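Minor fimbrium anchoring subunit Mfa2 (Porphyromonas gingivalis, PDB 5NFI) anchors the minor (Mfa1) fimbriae of this periodontal pathogen in the outer membrane through its interaction with Mfa1, and regulates fimbrial length. Local coordinates at residues P2-Y6 with A129-I133; Y6-Y10 with L50-K54; G37-A42 with I83-T89. All blocks are in the same frame, centred on the assembly; numbering follows the deposited sequence.

Interaction 1 (P2-Y6 with A129-I133); sequences PRGVY and ADQYI
G4 and Y6 bracket the backbone of I133 with two hydrogen bonds, the pattern of a parallel bridge, where the two segments begin to pair. I133 N gives its hydrogen to G4 O at 3.2 Å, and I133 O takes one from Y6 N at 2.8 Å. V5, paired with I133 between these bonds, lays CG2 3.7 Å from I133 CG1. Ahead of the bridge, the bent side chain of R3 swings its guanidinium round to the carbonyls of the 129-133 loop: NH2 makes a weak hydrogen bond to Q131 O at 3.4 Å and comes 2.6 Å from D130 O, both near the guanidinium plane, while NH1 bonds to K123 O. The ring of Y132 sets its edge against the backbone of G4 and takes the edge of Y6 over one face, an offset edge-to-face pair with planes at 65°. On its far edge, strand 3-10 bonds to strand 56-60, R3 with L60 and V5 with I58, which makes it an interior strand of the sheet. V5 and I133 pack together on V120 of strand 113-122, and the Y6 ring also stacks with H134, where strand 133-151 carries the parallel pairing onward.

Interaction 2 (Y6-Y10 with L50-K54); sequences YVNFY and LSAAK
N8 reaches from the strand into the mouth of a type I beta turn, S51 to K54, and grips it through one side-chain nitrogen. Its CG lies anti to the backbone N (chi1 172°), which carries the amide out past the backbone to the turn. There ND2 donates to K54 O at 2.8 Å and to S51 O at 3.2 Å. Both bonds are bent, and both acceptors lie more than 20° out of the N8 amide plane. The S51 carbonyl meets ND2 in its own plane, whereas for K54 O the donor is tilted from it. A52 O lies 3.2 Å from ND2 as well. Inside the turn, S51 O also takes a weak hydrogen bond from K54 N, and S51 OG a weak one from A53 N; the N8 amide thus ties together both ends of a turn whose own closing bond is weak.

Next to this polar grip, L50 aims its side chain at the strand and sets CD2 3.6 Å from F9 CB. The F9 ring itself leads away from the loop: with CG beside the backbone N (chi1 -67°), it folds back along its own strand until V7 CG1 lies 3.4 Å above one face, offset toward the rim. Beyond the contact, F9 packs on L28 and V30 of strand 28-33, while L50 touches W56 and L139. Strand 3-10 meanwhile continues its parallel pairing with strand 133-151, N8 bonding to T135 and A137, and the turn leads through E55 into strand 56-60.

Interaction 3 (G37-A42 with I83-T89); sequences GILRSA and IKIGETT
L39 joins the two backbones at both its polar atoms, its N-H and its C=O reaching different points of the 83-89 loop. L39 N donates to T88 O at 2.7 Å, and G86 N donates to L39 O at 2.8 Å. I38 and T89 form a single bridge, and weaker C-H contacts run beside it, T89 CA lying 3.1 Å from G37 O. The loop folds tightly on itself, for K84 O accepts from both E87 N and T88 N. G37 and G86 both have positive phi, G37 just before the bridged residue I38 and G86 at a bonded position of the loop.

Among the side chains, L39 carries most of the apolar contact. Its CG stands anti to the backbone N (chi1 -177°), and the chain runs alongside T88 to bring CD2 3.5 Å from I83 CG2, with T88 CB close by. A42 CB adds a looser touch on the same I83 methyl. I85 lays CG2 3.8 Å from R40 O. I38 leans the other way: its CG2 sits 3.7 Å from G86 CA and also 3.5 Å above the centre of the R40 guanidinium. That guanidinium swings back toward the loop, NH1 approaching G86 CA, while NE makes a salt bridge to D34. T88 OG1 accepts from K84 N and is bonded to E82.

R40 and S41 face A32 together as a classic beta bulge, where strand 39-45 pairs antiparallel with strand 28-33. L39 packs on F33 and I83 on Y31 of that strand, while F172 touches I83 and T88 from another loop.

Strand 3-10, at the N terminus, serves two contacts; their segments overlap at Y6, which touches only in interaction 1. Interaction 2 closes the shorter loop, bringing residues 50-54 back just before strand 56-60. Interaction 1 closes a much longer one, returning at 129-133 where strand 133-151 begins. Interaction 3 (37-42 with 83-89) is nested within that longer loop but crosses interaction 2, since 37-42 precedes 50-54 and 83-89 follows it. Centres of interactions 1 and 2 are 16 Å apart; interaction 3 lies about 24 Å from interaction 2, centre to centre. Together they tie strand 3-10 to the parallel strand beside it and to a turn, and strand 39-45 to the loop between strands 78-80 and 93-100.

Interaction 1 (P2-Y6 with A129-I133)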
# COMPACT_ATOMS: atom_id res chain seq x y z
N PRO A 2 -11.45 -33.24 -10.97
CA PRO A 2 -11.23 -31.82 -10.64
C PRO A 2 -10.22 -31.62 -9.50
O PRO A 2 -10.14 -32.46 -8.59
CB PRO A 2 -12.62 -31.35 -10.21
CG PRO A 2 -13.20 -32.56 -9.54
CD PRO A 2 -12.63 -33.78 -10.26
N ARG A 3 -9.44 -30.54 -9.56
CA ARG A 3 -8.42 -30.27 -8.55
C ARG A 3 -8.29 -28.77 -8.20
O ARG A 3 -8.72 -27.89 -8.95
CB ARG A 3 -7.06 -30.79 -9.03
CG ARG A 3 -7.06 -32.22 -9.58
CD ARG A 3 -5.74 -32.89 -9.30
NE ARG A 3 -5.54 -33.03 -7.87
CZ ARG A 3 -4.44 -33.54 -7.34
NH1 ARG A 3 -3.46 -33.95 -8.13
NH2 ARG A 3 -4.32 -33.65 -6.02
N GLY A 4 -7.67 -28.49 -7.05
CA GLY A 4 -7.52 -27.13 -6.60
C GLY A 4 -6.97 -27.00 -5.20
O GLY A 4 -6.80 -27.98 -4.49
N VAL A 5 -6.69 -25.75 -4.82
CA VAL A 5 -6.16 -25.41 -3.50
C VAL A 5 -7.22 -24.68 -2.70
O VAL A 5 -7.76 -23.69 -3.16
CB VAL A 5 -4.92 -24.48 -3.58
CG1 VAL A 5 -4.30 -24.30 -2.20
CG2 VAL A 5 -3.89 -25.01 -4.55
N TYR A 6 -7.51 -25.14 -1.49
CA TYR A 6 -8.33 -24.32 -0.61
C TYR A 6 -7.42 -23.35 0.12
O TYR A 6 -6.38 -23.74 0.64
CB TYR A 6 -9.14 -25.16 0.38
CG TYR A 6 -10.27 -25.93 -0.26
CD1 TYR A 6 -11.45 -25.29 -0.62
CD2 TYR A 6 -10.16 -27.30 -0.49
CE1 TYR A 6 -12.50 -26.01 -1.21
CE2 TYR A 6 -11.19 -28.00 -1.06
CZ TYR A 6 -12.35 -27.36 -1.42
OH TYR A 6 -13.38 -28.08 -1.99
N ALA A 129 -1.88 -39.08 -3.52
CA ALA A 129 -2.05 -37.63 -3.55
C ALA A 129 -3.46 -37.18 -3.27
O ALA A 129 -4.40 -37.56 -3.95
CB ALA A 129 -1.61 -37.07 -4.84
N ASP A 130 -3.56 -36.31 -2.27
CA ASP A 130 -4.83 -35.81 -1.80
C ASP A 130 -5.71 -35.16 -2.85
O ASP A 130 -5.24 -34.41 -3.70
CB ASP A 130 -4.59 -34.79 -0.68
CG ASP A 130 -3.96 -35.41 0.55
OD1 ASP A 130 -4.47 -36.45 1.01
OD2 ASP A 130 -2.96 -34.86 1.05
N GLN A 131 -6.97 -35.56 -2.82
CA GLN A 131 -8.09 -34.63 -2.88
C GLN A 131 -7.83 -33.33 -3.61
O GLN A 131 -7.50 -33.27 -4.79
CB GLN A 131 -8.46 -34.29 -1.44
CG GLN A 131 -9.91 -34.23 -1.07
CD GLN A 131 -10.10 -33.52 0.25
OE1 GLN A 131 -9.22 -32.78 0.70
NE2 GLN A 131 -11.22 -33.77 0.91
N TYR A 132 -8.04 -32.28 -2.82
CA TYR A 132 -7.55 -30.95 -3.04
C TYR A 132 -6.53 -30.71 -1.93
O TYR A 132 -6.51 -31.45 -0.95
CB TYR A 132 -8.68 -29.93 -2.96
CG TYR A 132 -9.90 -30.26 -3.78
CD1 TYR A 132 -10.87 -31.12 -3.29
CD2 TYR A 132 -10.09 -29.69 -5.03
CE1 TYR A 132 -12.00 -31.42 -4.04
CE2 TYR A 132 -11.21 -29.98 -5.78
CZ TYR A 132 -12.16 -30.85 -5.28
OH TYR A 132 -13.28 -31.14 -6.02
N ILE A 133 -5.70 -29.68 -2.05
CA ILE A 133 -4.80 -29.35 -0.96
C ILE A 133 -5.30 -28.11 -0.23
O ILE A 133 -6.31 -27.51 -0.61
CB ILE A 133 -3.36 -29.13 -1.45
CG1 ILE A 133 -3.28 -27.90 -2.34
CG2 ILE A 133 -2.87 -30.34 -2.20
CD1 ILE A 133 -1.95 -27.78 -3.04

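Interaction 2 (Y6-Y10 with L50-K54)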
# COMPACT_ATOMS: atom_id res chain seq x y z
N TYR A 6 -7.51 -25.14 -1.49
CA TYR A 6 -8.33 -24.32 -0.61
C TYR A 6 -7.42 -23.35 0.12
O TYR A 6 -6.38 -23.74 0.64
CB TYR A 6 -9.14 -25.16 0.38
CG TYR A 6 -10.27 -25.93 -0.26
CD1 TYR A 6 -11.45 -25.29 -0.62
CD2 TYR A 6 -10.16 -27.30 -0.49
CE1 TYR A 6 -12.50 -26.01 -1.21
CE2 TYR A 6 -11.19 -28.00 -1.06
CZ TYR A 6 -12.35 -27.36 -1.42
OH TYR A 6 -13.38 -28.08 -1.99
N VAL A 7 -7.80 -22.08 0.15
CA VAL A 7 -6.99 -21.04 0.77
C VAL A 7 -7.76 -20.30 1.85
O VAL A 7 -8.89 -19.87 1.65
CB VAL A 7 -6.48 -20.02 -0.26
CG1 VAL A 7 -5.64 -18.97 0.43
CG2 VAL A 7 -5.66 -20.71 -1.33
N ASN A 8 -7.12 -20.19 3.00
CA ASN A 8 -7.64 -19.46 4.14
C ASN A 8 -6.95 -18.11 4.28
O ASN A 8 -5.71 -18.02 4.22
CB ASN A 8 -7.46 -20.27 5.41
CG ASN A 8 -7.81 -19.49 6.64
OD1 ASN A 8 -6.95 -18.84 7.25
ND2 ASN A 8 -9.09 -19.51 7.01
N PHE A 9 -7.72 -17.06 4.48
CA PHE A 9 -7.09 -15.75 4.51
C PHE A 9 -7.17 -15.17 5.90
O PHE A 9 -8.25 -15.11 6.51
CB PHE A 9 -7.73 -14.81 3.49
CG PHE A 9 -7.48 -15.21 2.06
CD1 PHE A 9 -6.20 -15.18 1.53
CD2 PHE A 9 -8.53 -15.62 1.24
CE1 PHE A 9 -5.97 -15.55 0.21
CE2 PHE A 9 -8.31 -15.98 -0.08
CZ PHE A 9 -7.03 -15.94 -0.60
N TYR A 10 -5.99 -14.76 6.39
CA TYR A 10 -5.84 -14.12 7.69
C TYR A 10 -5.00 -12.85 7.56
O TYR A 10 -4.54 -12.49 6.47
CB TYR A 10 -5.21 -15.10 8.69
CG TYR A 10 -3.76 -15.51 8.44
CD1 TYR A 10 -3.44 -16.45 7.48
CD2 TYR A 10 -2.72 -14.98 9.20
CE1 TYR A 10 -2.13 -16.86 7.26
CE2 TYR A 10 -1.40 -15.37 9.00
CZ TYR A 10 -1.11 -16.31 8.03
OH TYR A 10 0.20 -16.71 7.81
N LEU A 50 -13.69 -12.55 5.64
CA LEU A 50 -12.60 -13.37 6.15
C LEU A 50 -12.98 -13.99 7.47
O LEU A 50 -13.66 -13.37 8.28
CB LEU A 50 -11.34 -12.54 6.33
CG LEU A 50 -10.88 -11.86 5.06
CD1 LEU A 50 -9.57 -11.13 5.31
CD2 LEU A 50 -10.74 -12.89 3.96
N SER A 51 -12.53 -15.22 7.70
CA SER A 51 -12.83 -15.90 8.94
C SER A 51 -11.80 -16.99 9.23
O SER A 51 -11.12 -17.45 8.32
CB SER A 51 -14.23 -16.49 8.89
OG SER A 51 -14.39 -17.44 9.91
N ALA A 52 -11.69 -17.37 10.50
CA ALA A 52 -10.67 -18.30 10.95
C ALA A 52 -10.82 -19.65 10.28
O ALA A 52 -9.83 -20.35 10.05
CB ALA A 52 -10.73 -18.46 12.46
N ALA A 53 -12.06 -20.01 9.96
CA ALA A 53 -12.35 -21.31 9.40
C ALA A 53 -13.00 -21.23 8.02
O ALA A 53 -13.65 -22.18 7.58
CB ALA A 53 -13.22 -22.09 10.34
N LYS A 54 -12.85 -20.10 7.34
CA LYS A 54 -13.40 -19.98 6.00
C LYS A 54 -12.32 -20.22 4.95
O LYS A 54 -11.18 -19.77 5.10
CB LYS A 54 -14.06 -18.62 5.77
CG LYS A 54 -14.78 -18.55 4.44
CD LYS A 54 -15.91 -17.53 4.42
CE LYS A 54 -16.75 -17.66 3.13
NZ LYS A 54 -16.53 -18.95 2.39

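Interaction 3 (G37-A42 with I83-T89)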
# COMPACT_ATOMS: atom_id res chain seq x y z
N GLY A 37 6.17 -19.28 -13.25
CA GLY A 37 5.68 -17.95 -12.97
C GLY A 37 4.61 -17.53 -13.96
O GLY A 37 4.30 -16.35 -14.08
N ILE A 38 4.05 -18.50 -14.67
CA ILE A 38 2.98 -18.24 -15.63
C ILE A 38 1.61 -18.36 -14.98
O ILE A 38 1.40 -19.24 -14.14
CB ILE A 38 3.09 -19.21 -16.82
CG1 ILE A 38 4.27 -18.81 -17.71
CG2 ILE A 38 1.79 -19.28 -17.62
CD1 ILE A 38 4.81 -19.96 -18.52
N LEU A 39 0.68 -17.49 -15.35
CA LEU A 39 -0.68 -17.52 -14.80
C LEU A 39 -1.43 -18.78 -15.22
O LEU A 39 -1.57 -19.06 -16.40
CB LEU A 39 -1.46 -16.28 -15.24
CG LEU A 39 -2.88 -16.06 -14.72
CD1 LEU A 39 -2.95 -16.15 -13.21
CD2 LEU A 39 -3.38 -14.72 -15.19
N ARG A 40 -1.92 -19.54 -14.24
CA ARG A 40 -2.67 -20.76 -14.50
C ARG A 40 -4.12 -20.67 -14.04
O ARG A 40 -4.96 -21.44 -14.49
CB ARG A 40 -2.00 -21.96 -13.83
CG ARG A 40 -0.69 -22.33 -14.43
CD ARG A 40 -0.80 -22.42 -15.93
NE ARG A 40 0.50 -22.63 -16.56
CZ ARG A 40 0.68 -22.63 -17.87
NH1 ARG A 40 -0.35 -22.45 -18.69
NH2 ARG A 40 1.90 -22.82 -18.37
N SER A 41 -4.42 -19.74 -13.15
CA SER A 41 -5.76 -19.65 -12.61
C SER A 41 -6.06 -18.23 -12.16
O SER A 41 -5.23 -17.61 -11.51
CB SER A 41 -5.91 -20.61 -11.44
OG SER A 41 -7.16 -20.44 -10.81
N ALA A 42 -7.24 -17.71 -12.50
CA ALA A 42 -7.62 -16.34 -12.12
C ALA A 42 -9.03 -16.29 -11.55
O ALA A 42 -10.00 -16.56 -12.26
CB ALA A 42 -7.50 -15.40 -13.31
N ILE A 83 -4.68 -9.86 -18.20
CA ILE A 83 -4.72 -11.06 -17.38
C ILE A 83 -5.03 -12.26 -18.28
O ILE A 83 -6.19 -12.51 -18.59
CB ILE A 83 -5.80 -10.98 -16.27
CG1 ILE A 83 -5.59 -9.74 -15.39
CG2 ILE A 83 -5.80 -12.23 -15.42
CD1 ILE A 83 -6.67 -9.56 -14.32
N LYS A 84 -4.00 -12.98 -18.71
CA LYS A 84 -4.21 -14.02 -19.71
C LYS A 84 -3.56 -15.34 -19.33
O LYS A 84 -2.33 -15.48 -19.33
CB LYS A 84 -3.72 -13.56 -21.08
CG LYS A 84 -4.78 -12.77 -21.84
CD LYS A 84 -4.28 -12.02 -23.07
CE LYS A 84 -3.25 -12.81 -23.87
NZ LYS A 84 -2.88 -12.09 -25.13
N ILE A 85 -4.42 -16.31 -19.01
CA ILE A 85 -4.02 -17.64 -18.56
C ILE A 85 -3.15 -18.34 -19.59
O ILE A 85 -3.46 -18.34 -20.77
CB ILE A 85 -5.26 -18.51 -18.25
CG1 ILE A 85 -6.01 -17.92 -17.06
CG2 ILE A 85 -4.85 -19.94 -17.96
CD1 ILE A 85 -7.13 -18.79 -16.56
N GLY A 86 -2.06 -18.92 -19.11
CA GLY A 86 -1.09 -19.57 -19.96
C GLY A 86 -0.21 -18.59 -20.70
O GLY A 86 0.51 -18.98 -21.61
N GLU A 87 -0.27 -17.31 -20.33
CA GLU A 87 0.56 -16.27 -20.97
C GLU A 87 1.11 -15.27 -19.96
O GLU A 87 2.31 -15.12 -19.83
CB GLU A 87 -0.25 -15.56 -22.07
CG GLU A 87 -0.54 -16.49 -23.25
CD GLU A 87 -1.40 -15.89 -24.35
OE1 GLU A 87 -1.00 -14.86 -24.93
OE2 GLU A 87 -2.47 -16.49 -24.64
N THR A 88 0.21 -14.59 -19.25
CA THR A 88 0.58 -13.60 -18.24
C THR A 88 1.56 -14.16 -17.20
O THR A 88 1.38 -15.28 -16.74
CB THR A 88 -0.68 -13.08 -17.53
OG1 THR A 88 -1.55 -12.49 -18.49
CG2 THR A 88 -0.32 -12.06 -16.49
N THR A 89 2.59 -13.40 -16.82
CA THR A 89 3.56 -13.88 -15.83
C THR A 89 3.57 -13.08 -14.53
O THR A 89 3.04 -11.96 -14.47
CB THR A 89 4.97 -13.89 -16.41
OG1 THR A 89 5.38 -12.56 -16.72
CG2 THR A 89 5.01 -14.73 -17.66